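Local coordinates for protein nicotinamide-nucleotide adenylyltransferase NadR family / Ribosylnicotinamide kinase (Lactococcus lactis subsp. cremoris, PDB 6GYE) that probably phosphorylates nicotinamide riboside to the mononucleotide and, as a bifunctional NadR enzyme, is thought to carry out adenylyl transfer towards NAD+ in a second domain, at residues Gly21-Leu26 / Leu46-Tyr51; Ile59-Glu64 / Arg177-Val182; Leu70-Asn75 / Asn172-Arg177. All coordinates share one frame; numbering follows the deposited sequence.

Contact 1. Residues Gly21-Leu26 / Leu46-Tyr51; sequences GTFAPL and LVVSGY. With SO4 (sulfate ion), chain E.
F23, G21 and S49 bury the most surface where the end of strand 15-21 meets strand 43-50. G21 pairs in parallel with V48. Its N donates to V47 O at 3.0 Å, and its O accepts from S49 N at 3.1 Å. V48 CA adds a CA-H...O contact of 3.4 Å to G21 O. A CB on G21 would run into F23 CZ, so the missing side chain makes room for the ring. In F23 itself CG lies anti to the carbonyl carbon, beside the backbone N (chi1 -56°), which starts the side chain off toward the strand. The rim of the ring faces the strand: CD2 sits 4.0 Å from V48 CG1, and CE2 lies near V47 O, close to the ring plane. T22 CG2 lies 3.8 Å from S49 O, with S49 OG a little farther off. On its other branch T22 turns OG1 to a sulfate, 2.7 Å from O3, while F23 N reaches O2 of the same ion at 3.3 Å. These residues open the GxFxPxHxGH signature of nucleotidyltransferases. The sulfate, which H30 and R150 also hold, probably marks a place where a nucleotide phosphate could bind. Around the contact, strand 43-50 lies between strands 15-21 and 80-86 in the five-stranded parallel sheet. Helix 63-73 covers one side, with L70 against F23, L63 against V48, and R66 bonding both T22 O and S49 O.

Contact 2. Residues Ile59-Glu64 / Arg177-Val182; sequences IGLPLE and RHFSKV. With NNR (Nicotinamide riboside), chain I; SO4 (sulfate ion), chain D.
H178 meets I59, G60 and L61 where a Schellman motif closes helix 55-58, with G60, at positive phi, as its C-prime residue. The contact ties this turn of the N-terminal Rossmann-like domain to helix 176-179, the short linker that runs into strand 181-187 of the P-loop kinase domain. The polar part rests on the imidazole, whose CG is anti to the backbone N (chi1 179°). NE2 donates to I59 O at 2.7 Å; the oxygen lies in the ring plane, but the bond is bent to 123° and weak. The sulfate lies at the ring edge, near its plane, where ND1 makes weak bonds to O3 and O4, and R177 NE makes another weak one to O2. K65 and Y69 add further bonds to this ion. R177 also belongs to the nicotinamide riboside pocket, although its fit against the ribose is doubtful in the model. A CH-pi contact adds to this: L61 and H178 reach toward each other tip to tip, and L61 CD2 sits over the ring centre, 3.9 Å from the centroid and 10° off the normal. Beyond it the packing is apolar. F179 CZ touches L61 CD1 at 4.1 Å and I59 CD1 at 4.3 Å, L61 and F179 crossing at about a right angle. H178 CD2 in turn lies over the centre of one F179 ring face, a contact within the segment. G60 lets the imidazole come close, since a CB there would be driven into H178 CE1; G60 O lies 3.5 Å from that same H178 CE1.

Contact 3. Residues Leu70-Asn75 / Asn172-Arg177; sequences LREAFN and NRVFRR. With NNR (Nicotinamide riboside), chain I; SO4 (sulfate ion), chain D.
Beside the nicotinamide riboside pocket, to which R177 belongs, A73 and E72 at the end of helix 63-73 meet N172 and V174 of the linker. The two methyls of V174 meet the carboxylate of E72, whose chain is extended beyond CG, the side chains crossing at a slant: OE1 is 3.8 Å from V174 CG1 and OE2 is 4.0 Å from CG2, a contact of carbon with oxygen. V174 CG2 also packs on A73, 4.2 Å from its CA. A73 CB rests against the amide of N172, 3.7 Å from OD1. That amide is fixed at both ends. OD1 accepts from V174 N at 3.1 Å in an Asx turn, the donor 37° out of the carbonyl plane, and ND2 is hydrogen-bonded to Q31 OE1; a water joins ND2 and A73 O by weak bonds. Deeper in, L70 CD2 approaches F175 CZ in the plane of the ring, edge-on, at 3.8 Å. On the pocket side R177 NH1 bonds N248 OD1, while E72 OE1 stays 6.6 Å from R177 NH2. An alanine in place of R177 would probably leave N248 OD1 without this partner and the nearby sulfate without its weak bond from NE. F175 is further enclosed by P25, L26 and an edge-to-face meeting with Y69. L70 also packs on strands 43-50 and 80-86, and F74 on helix 28-40, so the linker docks against a helix that itself lies on the N-terminal sheet.

How the contacts relate
Contact 1 is the buried one, a backbone pairing inside the N-terminal sheet with a sulfate at its loop. Contacts 2 and 3 are only partly buried and join the two domains: both set the linker, residues 172-180, against the region of helix 63-73, share R177, and touch nicotinamide riboside and the same sulfate. Their bonding differs. In contact 2 a histidine provides a weak bond and a ring face, whereas contact 3 has a valine against a carboxylate, a leucine at a phenylalanine edge and a turn-forming asparagine. All three touch: P25 packs on F175 and F179, L26 O probably bonds N172 N, and L61 of contact 2 meets F175 of contact 3.

Contact 1. Residues Gly21-Leu26 / Leu46-Tyr51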
loop_
_atom_site.group_PDB
_atom_site.type_symbol
_atom_site.label_atom_id
_atom_site.label_comp_id
_atom_site.label_asym_id
_atom_site.label_seq_id
_atom_site.Cartn_x
_atom_site.Cartn_y
_atom_site.Cartn_z
ATOM N N GLY A 21 1.769 -2.534 -20.370
ATOM C CA GLY A 21 2.310 -3.133 -19.159
ATOM C C GLY A 21 1.186 -3.675 -18.305
ATOM O O GLY A 21 0.015 -3.342 -18.507
ATOM N N THR A 22 1.567 -4.525 -17.344
ATOM C CA THR A 22 0.656 -4.885 -16.254
ATOM C C THR A 22 0.778 -3.922 -15.061
ATOM O O THR A 22 -0.220 -3.643 -14.385
ATOM C CB THR A 22 0.883 -6.329 -15.797
ATOM O OG1 THR A 22 2.274 -6.552 -15.595
ATOM C CG2 THR A 22 0.392 -7.316 -16.842
ATOM N N PHE A 23 1.984 -3.426 -14.777
ATOM C CA PHE A 23 2.224 -2.369 -13.783
ATOM C C PHE A 23 1.821 -2.781 -12.366
ATOM O O PHE A 23 1.023 -2.115 -11.696
ATOM C CB PHE A 23 1.498 -1.084 -14.179
ATOM C CG PHE A 23 1.858 -0.579 -15.531
ATOM C CD1 PHE A 23 3.104 -0.035 -15.764
ATOM C CD2 PHE A 23 0.947 -0.649 -16.578
ATOM C CE1 PHE A 23 3.443 0.442 -17.020
ATOM C CE2 PHE A 23 1.266 -0.155 -17.822
ATOM C CZ PHE A 23 2.520 0.393 -18.047
ATOM N N ALA A 24 2.411 -3.882 -11.909
ATOM C CA ALA A 24 2.163 -4.454 -10.586
ATOM C C ALA A 24 3.492 -4.688 -9.873
ATOM O O ALA A 24 3.866 -5.834 -9.597
ATOM C CB ALA A 24 1.373 -5.758 -10.704
ATOM N N PRO A 25 4.220 -3.615 -9.518
ATOM C CA PRO A 25 3.886 -2.194 -9.624
ATOM C C PRO A 25 4.535 -1.458 -10.781
ATOM O O PRO A 25 5.449 -1.974 -11.405
ATOM C CB PRO A 25 4.438 -1.647 -8.318
ATOM C CG PRO A 25 5.742 -2.427 -8.177
ATOM C CD PRO A 25 5.472 -3.798 -8.760
ATOM N N LEU A 26 4.047 -0.247 -11.046
ATOM C CA LEU A 26 4.797 0.728 -11.826
ATOM C C LEU A 26 6.110 1.058 -11.120
ATOM O O LEU A 26 6.129 1.262 -9.903
ATOM C CB LEU A 26 3.954 1.992 -12.000
ATOM C CG LEU A 26 4.583 3.221 -12.653
ATOM C CD1 LEU A 26 4.839 2.962 -14.119
ATOM C CD2 LEU A 26 3.633 4.406 -12.490
ATOM N N LEU A 46 -0.875 4.795 -22.595
ATOM C CA LEU A 46 -0.445 3.691 -21.748
ATOM C C LEU A 46 -1.564 2.673 -21.655
ATOM O O LEU A 46 -2.699 3.031 -21.336
ATOM C CB LEU A 46 -0.071 4.153 -20.344
ATOM C CG LEU A 46 1.054 5.169 -20.201
ATOM C CD1 LEU A 46 1.377 5.404 -18.712
ATOM C CD2 LEU A 46 2.282 4.731 -21.000
ATOM N N VAL A 47 -1.263 1.414 -21.961
ATOM C CA VAL A 47 -2.279 0.372 -21.886
ATOM C C VAL A 47 -1.970 -0.528 -20.698
ATOM O O VAL A 47 -0.933 -1.194 -20.665
ATOM C CB VAL A 47 -2.394 -0.420 -23.190
ATOM C CG1 VAL A 47 -3.397 -1.542 -23.022
ATOM C CG2 VAL A 47 -2.859 0.502 -24.301
ATOM N N VAL A 48 -2.855 -0.506 -19.703
ATOM C CA VAL A 48 -2.789 -1.407 -18.559
ATOM C C VAL A 48 -3.624 -2.619 -18.910
ATOM O O VAL A 48 -4.844 -2.497 -19.077
ATOM C CB VAL A 48 -3.350 -0.753 -17.287
ATOM C CG1 VAL A 48 -2.932 -1.556 -16.069
ATOM C CG2 VAL A 48 -2.955 0.694 -17.184
ATOM N N SER A 49 -2.989 -3.781 -19.019
ATOM C CA SER A 49 -3.734 -4.993 -19.322
ATOM C C SER A 49 -3.876 -5.847 -18.066
ATOM O O SER A 49 -3.083 -5.740 -17.123
ATOM C CB SER A 49 -3.062 -5.781 -20.450
ATOM O OG SER A 49 -1.735 -6.104 -20.103
ATOM N N GLY A 50 -4.923 -6.665 -18.048
ATOM C CA GLY A 50 -5.183 -7.509 -16.895
ATOM C C GLY A 50 -6.427 -8.349 -17.097
ATOM O O GLY A 50 -7.180 -8.176 -18.064
ATOM N N TYR A 51 -6.631 -9.266 -16.154
ATOM C CA TYR A 51 -7.802 -10.134 -16.137
ATOM C C TYR A 51 -8.003 -10.616 -14.709
ATOM O O TYR A 51 -7.083 -10.561 -13.890
ATOM C CB TYR A 51 -7.650 -11.324 -17.107
ATOM C CG TYR A 51 -6.368 -12.116 -16.920
ATOM C CD1 TYR A 51 -5.194 -11.755 -17.590
ATOM C CD2 TYR A 51 -6.324 -13.218 -16.074
ATOM C CE1 TYR A 51 -4.014 -12.471 -17.415
ATOM C CE2 TYR A 51 -5.148 -13.943 -15.900
ATOM C CZ TYR A 51 -3.998 -13.563 -16.567
ATOM O OH TYR A 51 -2.836 -14.281 -16.385
HETATM S S SO4 E . 5.128 -5.440 -16.430
HETATM O O1 SO4 E . 6.124 -4.561 -17.031
HETATM O O2 SO4 E . 4.845 -5.044 -15.045
HETATM O O3 SO4 E . 3.946 -5.327 -17.276
HETATM O O4 SO4 E . 5.590 -6.827 -16.388
#

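Contact 2. Residues Ile59-Glu64 / Arg177-Val182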
loop_
_atom_site.group_PDB
_atom_site.type_symbol
_atom_site.label_atom_id
_atom_site.label_comp_id
_atom_site.label_asym_id
_atom_site.label_seq_id
_atom_site.Cartn_x
_atom_site.Cartn_y
_atom_site.Cartn_z
ATOM N N ILE A 59 -1.557 -10.493 -5.737
ATOM C CA ILE A 59 -0.875 -9.803 -4.657
ATOM C C ILE A 59 -1.660 -8.569 -4.209
ATOM O O ILE A 59 -1.100 -7.677 -3.563
ATOM C CB ILE A 59 0.574 -9.447 -5.027
ATOM C CG1 ILE A 59 0.621 -8.419 -6.155
ATOM C CG2 ILE A 59 1.356 -10.707 -5.440
ATOM C CD1 ILE A 59 2.021 -7.857 -6.350
ATOM N N GLY A 60 -2.959 -8.516 -4.523
ATOM C CA GLY A 60 -3.792 -7.424 -4.062
ATOM C C GLY A 60 -3.740 -6.176 -4.908
ATOM O O GLY A 60 -4.041 -5.094 -4.408
ATOM N N LEU A 61 -3.353 -6.287 -6.174
ATOM C CA LEU A 61 -3.353 -5.166 -7.112
ATOM C C LEU A 61 -4.130 -5.550 -8.368
ATOM O O LEU A 61 -3.553 -5.690 -9.448
ATOM C CB LEU A 61 -1.924 -4.742 -7.456
ATOM C CG LEU A 61 -1.035 -4.146 -6.359
ATOM C CD1 LEU A 61 0.370 -3.932 -6.891
ATOM C CD2 LEU A 61 -1.576 -2.825 -5.823
ATOM N N PRO A 62 -5.449 -5.709 -8.272
ATOM C CA PRO A 62 -6.226 -6.073 -9.463
ATOM C C PRO A 62 -6.217 -4.945 -10.485
ATOM O O PRO A 62 -5.823 -3.810 -10.209
ATOM C CB PRO A 62 -7.634 -6.316 -8.920
ATOM C CG PRO A 62 -7.703 -5.472 -7.667
ATOM C CD PRO A 62 -6.306 -5.365 -7.118
ATOM N N LEU A 63 -6.682 -5.286 -11.690
ATOM C CA LEU A 63 -6.593 -4.386 -12.840
ATOM C C LEU A 63 -7.214 -3.013 -12.552
ATOM O O LEU A 63 -6.628 -1.972 -12.878
ATOM C CB LEU A 63 -7.266 -5.041 -14.036
ATOM C CG LEU A 63 -7.347 -4.267 -15.344
ATOM C CD1 LEU A 63 -5.970 -3.808 -15.764
ATOM C CD2 LEU A 63 -7.965 -5.143 -16.426
ATOM N N GLU A 64 -8.407 -2.991 -11.949
ATOM C CA GLU A 64 -9.064 -1.714 -11.671
ATOM C C GLU A 64 -8.188 -0.820 -10.795
ATOM O O GLU A 64 -8.088 0.390 -11.037
ATOM C CB GLU A 64 -10.430 -1.951 -11.023
ATOM C CG GLU A 64 -11.146 -0.703 -10.506
ATOM C CD GLU A 64 -11.799 0.130 -11.607
ATOM O OE1 GLU A 64 -11.928 -0.375 -12.738
ATOM O OE2 GLU A 64 -12.212 1.282 -11.336
ATOM N N ARG A 177 2.388 2.480 -0.531
ATOM C CA ARG A 177 1.613 2.085 0.641
ATOM C C ARG A 177 1.343 0.588 0.641
ATOM O O ARG A 177 1.484 -0.082 1.677
ATOM C CB ARG A 177 0.307 2.884 0.684
ATOM C CG ARG A 177 -0.801 2.222 1.477
ATOM C CD ARG A 177 -2.046 3.092 1.497
ATOM N NE ARG A 177 -2.923 2.914 0.342
ATOM C CZ ARG A 177 -2.963 3.733 -0.712
ATOM N NH1 ARG A 177 -2.161 4.805 -0.775
ATOM N NH2 ARG A 177 -3.810 3.478 -1.709
ATOM N N HIS A 178 1.000 0.041 -0.531
ATOM C CA HIS A 178 0.679 -1.378 -0.643
ATOM C C HIS A 178 1.842 -2.257 -0.202
ATOM O O HIS A 178 1.629 -3.327 0.387
ATOM C CB HIS A 178 0.285 -1.707 -2.082
ATOM C CG HIS A 178 -0.038 -3.150 -2.303
ATOM N ND1 HIS A 178 -1.286 -3.680 -2.049
ATOM C CD2 HIS A 178 0.724 -4.179 -2.750
ATOM C CE1 HIS A 178 -1.279 -4.971 -2.335
ATOM N NE2 HIS A 178 -0.071 -5.300 -2.756
ATOM N N PHE A 179 3.075 -1.845 -0.501
ATOM C CA PHE A 179 4.243 -2.688 -0.236
ATOM C C PHE A 179 4.899 -2.386 1.098
ATOM O O PHE A 179 5.937 -2.974 1.419
ATOM C CB PHE A 179 5.274 -2.543 -1.352
ATOM C CG PHE A 179 4.843 -3.157 -2.642
ATOM C CD1 PHE A 179 4.888 -4.525 -2.819
ATOM C CD2 PHE A 179 4.353 -2.369 -3.665
ATOM C CE1 PHE A 179 4.470 -5.091 -4.009
ATOM C CE2 PHE A 179 3.930 -2.932 -4.852
ATOM C CZ PHE A 179 3.987 -4.284 -5.029
ATOM N N SER A 180 4.344 -1.449 1.857
ATOM C CA SER A 180 4.980 -1.013 3.086
ATOM C C SER A 180 4.888 -2.096 4.155
ATOM O O SER A 180 3.878 -2.795 4.267
ATOM C CB SER A 180 4.334 0.285 3.571
ATOM O OG SER A 180 5.031 0.728 4.700
ATOM N N LYS A 181 5.969 -2.264 4.911
ATOM C CA LYS A 181 5.925 -3.034 6.146
ATOM C C LYS A 181 5.411 -2.160 7.290
ATOM O O LYS A 181 5.750 -0.975 7.383
ATOM C CB LYS A 181 7.317 -3.572 6.465
ATOM C CG LYS A 181 7.784 -4.736 5.551
ATOM C CD LYS A 181 7.189 -6.034 5.984
ATOM C CE LYS A 181 7.724 -7.228 5.176
ATOM N NZ LYS A 181 7.388 -7.042 3.743
ATOM N N VAL A 182 4.622 -2.747 8.183
ATOM C CA VAL A 182 3.959 -1.984 9.242
ATOM C C VAL A 182 4.163 -2.711 10.570
ATOM O O VAL A 182 3.799 -3.886 10.703
ATOM C CB VAL A 182 2.459 -1.785 8.944
ATOM C CG1 VAL A 182 1.747 -1.034 10.082
ATOM C CG2 VAL A 182 2.255 -1.048 7.610
HETATM O O2R NNR I . -3.834 4.791 4.569
HETATM C C2R NNR I . -3.760 3.370 4.390
HETATM C C3R NNR I . -4.426 2.903 3.101
HETATM O O3R NNR I . -4.995 3.983 2.348
HETATM C C4R NNR I . -5.522 1.935 3.519
HETATM C C5R NNR I . -5.303 0.557 2.911
HETATM O O5R NNR I . -6.329 -0.333 3.364
HETATM O O4R NNR I . -5.508 1.841 4.945
HETATM C C1R NNR I . -4.495 2.669 5.522
HETATM N N1 NNR I . -3.555 1.845 6.285
HETATM C C2 NNR I . -3.653 1.796 7.620
HETATM C C6 NNR I . -2.609 1.152 5.637
HETATM C C5 NNR I . -1.704 0.362 6.336
HETATM C C4 NNR I . -1.784 0.293 7.720
HETATM C C3 NNR I . -2.773 1.020 8.367
HETATM C C7 NNR I . -2.891 0.972 9.861
HETATM O O7 NNR I . -3.426 1.897 10.449
HETATM N N7 NNR I . -2.407 -0.086 10.509
HETATM S S SO4 D . -3.507 -0.695 -1.224
HETATM O O1 SO4 D . -2.711 0.076 -2.162
HETATM O O2 SO4 D . -4.584 0.156 -0.714
HETATM O O3 SO4 D . -4.106 -1.850 -1.876
HETATM O O4 SO4 D . -2.659 -1.177 -0.134
#

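Contact 3. Residues Leu70-Asn75 / Asn172-Arg177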
loop_
_atom_site.group_PDB
_atom_site.type_symbol
_atom_site.label_atom_id
_atom_site.label_comp_id
_atom_site.label_asym_id
_atom_site.label_seq_id
_atom_site.Cartn_x
_atom_site.Cartn_y
_atom_site.Cartn_z
ATOM N N LEU A 70 -2.276 4.240 -11.896
ATOM C CA LEU A 70 -1.582 4.826 -13.040
ATOM C C LEU A 70 -2.151 6.192 -13.395
ATOM O O LEU A 70 -1.400 7.126 -13.705
ATOM C CB LEU A 70 -1.662 3.891 -14.254
ATOM C CG LEU A 70 -0.563 2.853 -14.544
ATOM C CD1 LEU A 70 0.650 3.490 -15.195
ATOM C CD2 LEU A 70 -0.146 2.128 -13.293
ATOM N N ARG A 71 -3.482 6.322 -13.380
ATOM C CA ARG A 71 -4.081 7.615 -13.679
ATOM C C ARG A 71 -3.561 8.671 -12.725
ATOM O O ARG A 71 -3.218 9.782 -13.141
ATOM C CB ARG A 71 -5.607 7.532 -13.608
ATOM C CG ARG A 71 -6.266 6.980 -14.856
ATOM C CD ARG A 71 -6.207 7.962 -16.012
ATOM N NE ARG A 71 -7.005 7.489 -17.145
ATOM C CZ ARG A 71 -8.322 7.654 -17.253
ATOM N NH1 ARG A 71 -9.001 8.295 -16.314
ATOM N NH2 ARG A 71 -8.968 7.193 -18.310
ATOM N N GLU A 72 -3.464 8.328 -11.442
ATOM C CA GLU A 72 -2.934 9.271 -10.471
ATOM C C GLU A 72 -1.457 9.534 -10.735
ATOM O O GLU A 72 -0.997 10.680 -10.653
ATOM C CB GLU A 72 -3.164 8.747 -9.052
ATOM C CG GLU A 72 -2.801 9.747 -7.977
ATOM C CD GLU A 72 -2.929 9.205 -6.547
ATOM O OE1 GLU A 72 -3.686 8.229 -6.291
ATOM O OE2 GLU A 72 -2.234 9.763 -5.673
ATOM N N ALA A 73 -0.708 8.481 -11.069
ATOM C CA ALA A 73 0.729 8.616 -11.271
ATOM C C ALA A 73 1.041 9.553 -12.416
ATOM O O ALA A 73 2.036 10.278 -12.360
ATOM C CB ALA A 73 1.365 7.250 -11.527
ATOM N N PHE A 74 0.202 9.572 -13.447
ATOM C CA PHE A 74 0.391 10.447 -14.597
ATOM C C PHE A 74 -0.672 11.556 -14.642
ATOM O O PHE A 74 -1.138 11.955 -15.711
ATOM C CB PHE A 74 0.434 9.605 -15.876
ATOM C CG PHE A 74 1.655 8.685 -15.950
ATOM C CD1 PHE A 74 2.893 9.178 -16.360
ATOM C CD2 PHE A 74 1.575 7.356 -15.547
ATOM C CE1 PHE A 74 4.027 8.360 -16.407
ATOM C CE2 PHE A 74 2.695 6.525 -15.581
ATOM C CZ PHE A 74 3.935 7.027 -16.019
ATOM N N ASN A 75 -1.048 12.100 -13.476
ATOM C CA ASN A 75 -2.132 13.085 -13.416
ATOM C C ASN A 75 -1.716 14.484 -13.849
ATOM O O ASN A 75 -2.561 15.384 -13.865
ATOM C CB ASN A 75 -2.749 13.155 -12.008
ATOM C CG ASN A 75 -1.778 13.670 -10.933
ATOM O OD1 ASN A 75 -0.630 14.002 -11.200
ATOM N ND2 ASN A 75 -2.269 13.753 -9.702
ATOM N N ASN A 172 7.057 3.340 -7.853
ATOM C CA ASN A 172 6.295 4.574 -7.994
ATOM C C ASN A 172 5.532 4.871 -6.700
ATOM O O ASN A 172 4.933 3.974 -6.100
ATOM C CB ASN A 172 5.328 4.471 -9.174
ATOM C CG ASN A 172 4.491 5.746 -9.359
ATOM O OD1 ASN A 172 3.454 5.938 -8.710
ATOM N ND2 ASN A 172 4.960 6.631 -10.232
ATOM N N ARG A 173 5.529 6.152 -6.291
ATOM C CA ARG A 173 5.055 6.513 -4.948
ATOM C C ARG A 173 3.605 6.103 -4.691
ATOM O O ARG A 173 3.273 5.687 -3.574
ATOM C CB ARG A 173 5.236 8.014 -4.719
ATOM C CG ARG A 173 6.716 8.382 -4.564
ATOM C CD ARG A 173 6.915 9.866 -4.363
ATOM N NE ARG A 173 8.331 10.214 -4.474
ATOM C CZ ARG A 173 9.196 10.167 -3.458
ATOM N NH1 ARG A 173 8.791 9.785 -2.245
ATOM N NH2 ARG A 173 10.468 10.501 -3.649
ATOM N N VAL A 174 2.749 6.151 -5.713
ATOM C CA VAL A 174 1.356 5.737 -5.542
ATOM C C VAL A 174 1.250 4.276 -5.121
ATOM O O VAL A 174 0.291 3.881 -4.449
ATOM C CB VAL A 174 0.567 6.011 -6.836
ATOM C CG1 VAL A 174 -0.894 5.650 -6.643
ATOM C CG2 VAL A 174 0.694 7.488 -7.207
ATOM N N PHE A 175 2.224 3.455 -5.489
ATOM C CA PHE A 175 2.174 2.045 -5.136
ATOM C C PHE A 175 2.823 1.739 -3.792
ATOM O O PHE A 175 2.740 0.591 -3.342
ATOM C CB PHE A 175 2.860 1.189 -6.225
ATOM C CG PHE A 175 2.052 1.044 -7.492
ATOM C CD1 PHE A 175 2.023 2.058 -8.440
ATOM C CD2 PHE A 175 1.292 -0.100 -7.717
ATOM C CE1 PHE A 175 1.259 1.931 -9.596
ATOM C CE2 PHE A 175 0.528 -0.243 -8.876
ATOM C CZ PHE A 175 0.515 0.770 -9.817
ATOM N N ARG A 176 3.446 2.725 -3.129
ATOM C CA ARG A 176 4.335 2.399 -2.009
ATOM C C ARG A 176 3.571 1.922 -0.779
ATOM O O ARG A 176 4.061 1.058 -0.038
ATOM C CB ARG A 176 5.238 3.583 -1.672
ATOM C CG ARG A 176 6.403 3.685 -2.670
ATOM C CD ARG A 176 7.349 4.844 -2.372
ATOM N NE ARG A 176 8.307 5.037 -3.461
ATOM C CZ ARG A 176 9.375 5.831 -3.381
ATOM N NH1 ARG A 176 9.640 6.508 -2.262
ATOM N NH2 ARG A 176 10.177 5.966 -4.429
ATOM N N ARG A 177 2.388 2.480 -0.531
ATOM C CA ARG A 177 1.613 2.085 0.641
ATOM C C ARG A 177 1.343 0.588 0.641
ATOM O O ARG A 177 1.484 -0.082 1.677
ATOM C CB ARG A 177 0.307 2.884 0.684
ATOM C CG ARG A 177 -0.801 2.222 1.477
ATOM C CD ARG A 177 -2.046 3.092 1.497
ATOM N NE ARG A 177 -2.923 2.914 0.342
ATOM C CZ ARG A 177 -2.963 3.733 -0.712
ATOM N NH1 ARG A 177 -2.161 4.805 -0.775
ATOM N NH2 ARG A 177 -3.810 3.478 -1.709
HETATM O O2R NNR I . -3.834 4.791 4.569
HETATM C C2R NNR I . -3.760 3.370 4.390
HETATM C C3R NNR I . -4.426 2.903 3.101
HETATM O O3R NNR I . -4.995 3.983 2.348
HETATM C C4R NNR I . -5.522 1.935 3.519
HETATM C C5R NNR I . -5.303 0.557 2.911
HETATM O O5R NNR I . -6.329 -0.333 3.364
HETATM O O4R NNR I . -5.508 1.841 4.945
HETATM C C1R NNR I . -4.495 2.669 5.522
HETATM N N1 NNR I . -3.555 1.845 6.285
HETATM C C2 NNR I . -3.653 1.796 7.620
HETATM C C6 NNR I . -2.609 1.152 5.637
HETATM C C5 NNR I . -1.704 0.362 6.336
HETATM C C4 NNR I . -1.784 0.293 7.720
HETATM C C3 NNR I . -2.773 1.020 8.367
HETATM C C7 NNR I . -2.891 0.972 9.861
HETATM O O7 NNR I . -3.426 1.897 10.449
HETATM N N7 NNR I . -2.407 -0.086 10.509
HETATM S S SO4 D . -3.507 -0.695 -1.224
HETATM O O1 SO4 D . -2.711 0.076 -2.162
HETATM O O2 SO4 D . -4.584 0.156 -0.714
HETATM O O3 SO4 D . -4.106 -1.850 -1.876
HETATM O O4 SO4 D . -2.659 -1.177 -0.134
HETATM O O HOH W 1 4.086 9.775 -9.728
#